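Long-range contact in UDP-galactopyranose mutase (Deinococcus radiodurans, PDB 3HDQ), which probably interconverts UDP-galactopyranose and UDP-galactofuranose, using a bound FAD cofactor: residues H85-L98 with Y371-T383. Sequence-based numbering, arbitrary orientation.
Sequences HIFHTNSKDVFEYL and YNMDQVVAQALAT. With FAD (flavin-adenine dinucleotide), chain L.
The H85 ring lies face-on against the flavin, with C5X of FAD 3.7 Å above its plane and over its centre, while the sulfur of M373 sits at the ring's edge. M373 is the first residue of helix 373-383, whose N-terminus abuts the isoalloxazine of this Rossmann-type FAD domain; its backbone N donates to FAD O2 at 2.8 Å. Its side chain bends at the last torsion, bringing CE to 3.4 Å from FAD C2 and also against the backbone of I86 and F87. From the other segment, I86 grips the flavin's pyrimidine edge twice: its N donates to FAD O4, nearly straight at 171°, and its O accepts from FAD N3. The H88 ring has water 1 over one face, offset toward the rim, water 2 in its plane, hydrogen-bonded to NE2, and the N372 amide nitrogen near an edge; ring and amide planes stand 59° apart. H88 ND1 is taken by D212, and N372 OD1 by R198, a residue of the UDP site. The F87 ring meets CB of D374, ring and carboxylate planes about perpendicular, and V94 CG1 at its edge, in plane.

Farther from the flavin, helix 92-98 crosses helix 373-383 almost perpendicularly, with axes 9.7 Å apart. Over the Y97 ring, CD2 of L381 rests close to the normal in a CH-pi contact; V94 sets CG1 against V377 CG1 and CG2 against A378 CB. At the N-terminal end of helix 373-383, beside strand 88-89, D374 OD1 receives protons from waters 3 and 4 as well as from T89. T89 OG1 accepts from S91 N in an ST turn and donates to D374 OD1 at 2.7 Å, on the anti side and tilted out of the carboxylate plane.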
loop_
_atom_site.group_PDB
_atom_site.type_symbol
_atom_site.label_atom_id
_atom_site.label_comp_id
_atom_site.label_asym_id
_atom_site.label_seq_id
_atom_site.Cartn_x
_atom_site.Cartn_y
_atom_site.Cartn_z
ATOM N N HIS A 85 3.122 13.725 -10.386
ATOM C CA HIS A 85 4.469 13.994 -9.879
ATOM C C HIS A 85 5.558 13.455 -10.812
ATOM O O HIS A 85 5.750 12.243 -10.921
ATOM C CB HIS A 85 4.622 13.426 -8.471
ATOM C CG HIS A 85 3.896 14.224 -7.436
ATOM N ND1 HIS A 85 2.538 14.452 -7.492
ATOM C CD2 HIS A 85 4.342 14.872 -6.334
ATOM C CE1 HIS A 85 2.178 15.205 -6.469
ATOM N NE2 HIS A 85 3.253 15.469 -5.750
ATOM N N ILE A 86 6.247 14.364 -11.499
ATOM C CA ILE A 86 7.294 13.984 -12.434
ATOM C C ILE A 86 8.668 14.281 -11.811
ATOM O O ILE A 86 8.986 15.436 -11.506
ATOM C CB ILE A 86 7.147 14.723 -13.805
ATOM C CG1 ILE A 86 5.837 14.363 -14.516
ATOM C CG2 ILE A 86 8.299 14.372 -14.726
ATOM C CD1 ILE A 86 4.611 15.044 -13.974
ATOM N N PHE A 87 9.484 13.249 -11.608
ATOM C CA PHE A 87 10.770 13.483 -10.968
ATOM C C PHE A 87 11.813 14.045 -11.927
ATOM O O PHE A 87 11.993 13.541 -13.035
ATOM C CB PHE A 87 11.337 12.240 -10.270
ATOM C CG PHE A 87 12.625 12.524 -9.545
ATOM C CD1 PHE A 87 12.609 13.100 -8.283
ATOM C CD2 PHE A 87 13.852 12.281 -10.151
ATOM C CE1 PHE A 87 13.800 13.403 -7.625
ATOM C CE2 PHE A 87 15.040 12.572 -9.498
ATOM C CZ PHE A 87 15.014 13.138 -8.232
ATOM N N HIS A 88 12.495 15.102 -11.499
ATOM C CA HIS A 88 13.533 15.709 -12.323
ATOM C C HIS A 88 14.568 16.393 -11.457
ATOM O O HIS A 88 14.233 17.035 -10.474
ATOM C CB HIS A 88 12.938 16.709 -13.322
ATOM C CG HIS A 88 12.215 17.848 -12.676
ATOM N ND1 HIS A 88 12.818 19.061 -12.421
ATOM C CD2 HIS A 88 10.943 17.957 -12.225
ATOM C CE1 HIS A 88 11.948 19.869 -11.842
ATOM N NE2 HIS A 88 10.803 19.222 -11.707
ATOM N N THR A 89 15.834 16.271 -11.817
ATOM C CA THR A 89 16.839 17.013 -11.079
ATOM C C THR A 89 18.083 17.311 -11.905
ATOM O O THR A 89 18.351 16.644 -12.914
ATOM C CB THR A 89 17.246 16.283 -9.781
ATOM O OG1 THR A 89 18.057 17.149 -8.974
ATOM C CG2 THR A 89 18.008 15.007 -10.103
ATOM N N ASN A 90 18.818 18.335 -11.470
ATOM C CA ASN A 90 20.155 18.608 -11.976
ATOM C C ASN A 90 21.221 18.137 -11.002
ATOM O O ASN A 90 22.410 18.174 -11.319
ATOM C CB ASN A 90 20.337 20.101 -12.250
ATOM C CG ASN A 90 19.669 20.540 -13.538
ATOM O OD1 ASN A 90 19.882 19.935 -14.596
ATOM N ND2 ASN A 90 18.842 21.587 -13.454
ATOM N N SER A 91 20.802 17.705 -9.810
ATOM C CA SER A 91 21.762 17.274 -8.797
ATOM C C SER A 91 22.052 15.790 -8.913
ATOM O O SER A 91 21.176 14.951 -8.707
ATOM C CB SER A 91 21.262 17.607 -7.401
ATOM O OG SER A 91 20.637 18.881 -7.420
ATOM N N LYS A 92 23.299 15.475 -9.228
ATOM C CA LYS A 92 23.715 14.098 -9.413
ATOM C C LYS A 92 23.614 13.331 -8.092
ATOM O O LYS A 92 23.227 12.155 -8.077
ATOM C CB LYS A 92 25.125 14.069 -10.007
ATOM C CG LYS A 92 25.776 12.714 -10.149
ATOM C CD LYS A 92 27.129 12.887 -10.831
ATOM C CE LYS A 92 27.835 11.570 -11.047
ATOM N NZ LYS A 92 28.091 10.894 -9.742
ATOM N N ASP A 93 23.921 14.009 -6.987
ATOM C CA ASP A 93 23.832 13.403 -5.657
ATOM C C ASP A 93 22.393 13.051 -5.230
ATOM O O ASP A 93 22.163 11.996 -4.640
ATOM C CB ASP A 93 24.501 14.298 -4.604
ATOM C CG ASP A 93 23.822 15.657 -4.468
ATOM O OD1 ASP A 93 23.466 16.259 -5.510
ATOM O OD2 ASP A 93 23.642 16.127 -3.320
ATOM N N VAL A 94 21.431 13.929 -5.500
ATOM C CA VAL A 94 20.028 13.613 -5.204
ATOM C C VAL A 94 19.633 12.408 -6.049
ATOM O O VAL A 94 19.059 11.447 -5.541
ATOM C CB VAL A 94 19.064 14.776 -5.514
ATOM C CG1 VAL A 94 17.580 14.308 -5.447
ATOM C CG2 VAL A 94 19.318 15.943 -4.565
ATOM N N PHE A 95 19.962 12.453 -7.338
ATOM C CA PHE A 95 19.636 11.339 -8.213
ATOM C C PHE A 95 20.267 10.023 -7.730
ATOM O O PHE A 95 19.605 8.984 -7.690
ATOM C CB PHE A 95 19.979 11.636 -9.677
ATOM C CG PHE A 95 19.558 10.544 -10.617
ATOM C CD1 PHE A 95 20.487 9.645 -11.121
ATOM C CD2 PHE A 95 18.222 10.391 -10.963
ATOM C CE1 PHE A 95 20.093 8.623 -11.970
ATOM C CE2 PHE A 95 17.819 9.373 -11.801
ATOM C CZ PHE A 95 18.758 8.487 -12.311
ATOM N N GLU A 96 21.528 10.065 -7.320
ATOM C CA GLU A 96 22.165 8.843 -6.839
ATOM C C GLU A 96 21.603 8.367 -5.488
ATOM O O GLU A 96 21.400 7.174 -5.276
ATOM C CB GLU A 96 23.693 8.985 -6.825
ATOM C CG GLU A 96 24.252 9.140 -8.254
ATOM C CD GLU A 96 25.758 9.001 -8.355
ATOM O OE1 GLU A 96 26.470 9.354 -7.389
ATOM O OE2 GLU A 96 26.227 8.545 -9.417
ATOM N N TYR A 97 21.322 9.300 -4.589
ATOM C CA TYR A 97 20.730 8.947 -3.310
ATOM C C TYR A 97 19.433 8.153 -3.505
ATOM O O TYR A 97 19.282 7.044 -2.995
ATOM C CB TYR A 97 20.472 10.199 -2.486
ATOM C CG TYR A 97 19.652 9.921 -1.266
ATOM C CD1 TYR A 97 20.232 9.369 -0.135
ATOM C CD2 TYR A 97 18.292 10.188 -1.251
ATOM C CE1 TYR A 97 19.484 9.092 0.977
ATOM C CE2 TYR A 97 17.537 9.918 -0.145
ATOM C CZ TYR A 97 18.136 9.367 0.974
ATOM O OH TYR A 97 17.378 9.089 2.092
ATOM N N LEU A 98 18.516 8.719 -4.276
ATOM C CA LEU A 98 17.252 8.066 -4.580
ATOM C C LEU A 98 17.433 6.720 -5.289
ATOM O O LEU A 98 16.603 5.824 -5.149
ATOM C CB LEU A 98 16.382 8.993 -5.425
ATOM C CG LEU A 98 15.220 9.702 -4.736
ATOM C CD1 LEU A 98 15.384 9.768 -3.225
ATOM C CD2 LEU A 98 15.004 11.079 -5.339
ATOM N N TYR A 371 9.084 24.285 -3.413
ATOM C CA TYR A 371 10.134 23.334 -3.796
ATOM C C TYR A 371 9.620 22.134 -4.591
ATOM O O TYR A 371 8.542 21.598 -4.307
ATOM C CB TYR A 371 10.855 22.804 -2.551
ATOM C CG TYR A 371 12.024 23.641 -2.072
ATOM C CD1 TYR A 371 12.472 24.720 -2.811
ATOM C CD2 TYR A 371 12.700 23.328 -0.892
ATOM C CE1 TYR A 371 13.542 25.478 -2.386
ATOM C CE2 TYR A 371 13.780 24.082 -0.461
ATOM C CZ TYR A 371 14.196 25.159 -1.220
ATOM O OH TYR A 371 15.266 25.937 -0.826
ATOM N N ASN A 372 10.405 21.704 -5.574
ATOM C CA ASN A 372 10.131 20.443 -6.263
ATOM C C ASN A 372 10.655 19.284 -5.414
ATOM O O ASN A 372 11.340 19.503 -4.413
ATOM C CB ASN A 372 10.773 20.415 -7.661
ATOM C CG ASN A 372 10.319 21.571 -8.538
ATOM O OD1 ASN A 372 9.134 21.907 -8.578
ATOM N ND2 ASN A 372 11.264 22.188 -9.244
ATOM N N MET A 373 10.363 18.053 -5.820
ATOM C CA MET A 373 10.788 16.899 -5.039
ATOM C C MET A 373 12.301 16.881 -4.808
ATOM O O MET A 373 12.765 16.721 -3.674
ATOM C CB MET A 373 10.313 15.588 -5.681
ATOM C CG MET A 373 8.808 15.396 -5.666
ATOM S SD MET A 373 8.280 13.854 -6.468
ATOM C CE MET A 373 8.418 14.301 -8.207
ATOM N N ASP A 374 13.073 17.033 -5.878
ATOM C CA ASP A 374 14.520 16.942 -5.746
ATOM C C ASP A 374 15.070 17.974 -4.757
ATOM O O ASP A 374 15.968 17.662 -3.981
ATOM C CB ASP A 374 15.217 17.052 -7.104
ATOM C CG ASP A 374 15.156 18.450 -7.685
ATOM O OD1 ASP A 374 16.199 18.956 -8.136
ATOM O OD2 ASP A 374 14.060 19.041 -7.695
ATOM N N GLN A 375 14.525 19.192 -4.789
ATOM C CA GLN A 375 14.960 20.266 -3.886
ATOM C C GLN A 375 14.638 19.938 -2.442
ATOM O O GLN A 375 15.419 20.248 -1.545
ATOM C CB GLN A 375 14.294 21.598 -4.251
ATOM C CG GLN A 375 14.674 22.132 -5.621
ATOM C CD GLN A 375 13.857 23.349 -6.007
ATOM O OE1 GLN A 375 12.643 23.262 -6.222
ATOM N NE2 GLN A 375 14.519 24.492 -6.098
ATOM N N VAL A 376 13.484 19.320 -2.206
ATOM C CA VAL A 376 13.185 18.871 -0.849
ATOM C C VAL A 376 14.169 17.785 -0.407
ATOM O O VAL A 376 14.680 17.843 0.708
ATOM C CB VAL A 376 11.724 18.429 -0.652
ATOM C CG1 VAL A 376 11.544 17.773 0.720
ATOM C CG2 VAL A 376 10.798 19.641 -0.780
ATOM N N VAL A 377 14.459 16.816 -1.274
ATOM C CA VAL A 377 15.463 15.813 -0.934
ATOM C C VAL A 377 16.799 16.491 -0.566
ATOM O O VAL A 377 17.407 16.178 0.457
ATOM C CB VAL A 377 15.669 14.766 -2.053
ATOM C CG1 VAL A 377 16.841 13.869 -1.721
ATOM C CG2 VAL A 377 14.408 13.918 -2.252
ATOM N N ALA A 378 17.234 17.438 -1.385
ATOM C CA ALA A 378 18.494 18.141 -1.134
ATOM C C ALA A 378 18.443 18.891 0.190
ATOM O O ALA A 378 19.425 18.925 0.924
ATOM C CB ALA A 378 18.823 19.114 -2.287
ATOM N N GLN A 379 17.295 19.497 0.482
ATOM C CA GLN A 379 17.111 20.188 1.758
ATOM C C GLN A 379 17.260 19.210 2.926
ATOM O O GLN A 379 17.948 19.497 3.910
ATOM C CB GLN A 379 15.745 20.895 1.827
ATOM C CG GLN A 379 15.639 21.924 2.958
ATOM C CD GLN A 379 14.217 22.440 3.183
ATOM O OE1 GLN A 379 13.245 21.679 3.121
ATOM N NE2 GLN A 379 14.094 23.742 3.457
ATOM N N ALA A 380 16.608 18.058 2.812
ATOM C CA ALA A 380 16.630 17.054 3.873
ATOM C C ALA A 380 18.040 16.492 4.114
ATOM O O ALA A 380 18.450 16.306 5.261
ATOM C CB ALA A 380 15.627 15.929 3.565
ATOM N N LEU A 381 18.777 16.234 3.033
ATOM C CA LEU A 381 20.142 15.730 3.138
ATOM C C LEU A 381 21.019 16.759 3.824
ATOM O O LEU A 381 21.871 16.407 4.635
ATOM C CB LEU A 381 20.728 15.398 1.764
ATOM C CG LEU A 381 20.052 14.240 1.025
ATOM C CD1 LEU A 381 20.661 14.069 -0.363
ATOM C CD2 LEU A 381 20.160 12.952 1.832
ATOM N N ALA A 382 20.815 18.030 3.493
ATOM C CA ALA A 382 21.629 19.094 4.078
ATOM C C ALA A 382 21.281 19.307 5.550
ATOM O O ALA A 382 22.149 19.622 6.354
ATOM C CB ALA A 382 21.473 20.400 3.287
ATOM N N THR A 383 20.009 19.123 5.897
ATOM C CA THR A 383 19.589 19.204 7.287
ATOM C C THR A 383 20.229 18.069 8.082
ATOM O O THR A 383 20.640 18.264 9.224
ATOM C CB THR A 383 18.052 19.162 7.430
ATOM O OG1 THR A 383 17.487 20.332 6.839
ATOM C CG2 THR A 383 17.637 19.113 8.886
HETATM P PA FAD L . 4.596 16.689 1.893
HETATM O O1A FAD L . 4.483 15.751 0.841
HETATM O O2A FAD L . 3.519 17.588 1.832
HETATM O O5B FAD L . 4.545 15.874 3.208
HETATM C C5B FAD L . 4.375 16.415 4.463
HETATM C C4B FAD L . 3.584 15.432 5.261
HETATM O O4B FAD L . 3.388 15.908 6.543
HETATM C C3B FAD L . 2.209 15.290 4.654
HETATM O O3B FAD L . 1.960 14.012 4.174
HETATM C C2B FAD L . 1.276 15.611 5.773
HETATM O O2B FAD L . 0.238 14.709 5.781
HETATM C C1B FAD L . 2.151 15.497 6.987
HETATM N N9A FAD L . 1.628 16.281 8.101
HETATM C C8A FAD L . 1.325 17.584 8.140
HETATM N N7A FAD L . 0.871 17.900 9.327
HETATM C C5A FAD L . 0.869 16.808 10.075
HETATM C C6A FAD L . 0.501 16.547 11.376
HETATM N N6A FAD L . 0.202 17.507 12.182
HETATM N N1A FAD L . 0.610 15.300 11.880
HETATM C C2A FAD L . 1.068 14.298 11.101
HETATM N N3A FAD L . 1.428 14.556 9.827
HETATM C C4A FAD L . 1.325 15.778 9.312
HETATM N N1 FAD L . 7.475 18.061 -7.583
HETATM C C2 FAD L . 8.285 17.677 -8.575
HETATM O O2 FAD L . 9.467 17.606 -8.421
HETATM N N3 FAD L . 7.737 17.363 -9.753
HETATM C C4 FAD L . 6.396 17.430 -9.931
HETATM O O4 FAD L . 5.897 17.154 -10.969
HETATM C C4X FAD L . 5.603 17.833 -8.921
HETATM N N5 FAD L . 4.271 17.912 -9.116
HETATM C C5X FAD L . 3.477 18.312 -8.103
HETATM C C6 FAD L . 2.119 18.376 -8.307
HETATM C C7 FAD L . 1.303 18.777 -7.288
HETATM C C7M FAD L . -0.154 18.859 -7.493
HETATM C C8 FAD L . 1.830 19.098 -6.071
HETATM C C8M FAD L . 0.901 19.537 -5.003
HETATM C C9 FAD L . 3.193 19.025 -5.866
HETATM C C9A FAD L . 4.029 18.637 -6.883
HETATM N N10 FAD L . 5.378 18.550 -6.698
HETATM C C10 FAD L . 6.150 18.153 -7.731
HETATM C "C1'" FAD L . 6.027 19.001 -5.441
HETATM C "C2'" FAD L . 6.145 17.914 -4.399
HETATM O "O2'" FAD L . 4.851 17.543 -4.083
HETATM C "C3'" FAD L . 6.831 18.378 -3.118
HETATM O "O3'" FAD L . 8.133 18.738 -3.265
HETATM C "C4'" FAD L . 7.034 17.235 -2.194
HETATM O "O4'" FAD L . 5.991 16.355 -2.483
HETATM C "C5'" FAD L . 7.010 17.765 -0.791
HETATM O "O5'" FAD L . 7.600 16.955 0.158
HETATM P P FAD L . 7.389 17.291 1.657
HETATM O O1P FAD L . 7.858 16.218 2.442
HETATM O O2P FAD L . 8.156 18.446 1.932
HETATM O O3P FAD L . 5.874 17.587 1.882
HETATM O O HOH W 1 11.672 16.685 -8.627
HETATM O O HOH W 2 8.508 20.365 -10.873
HETATM O O HOH W 3 17.309 20.487 -10.154
HETATM O O HOH W 4 17.933 19.719 -5.980
#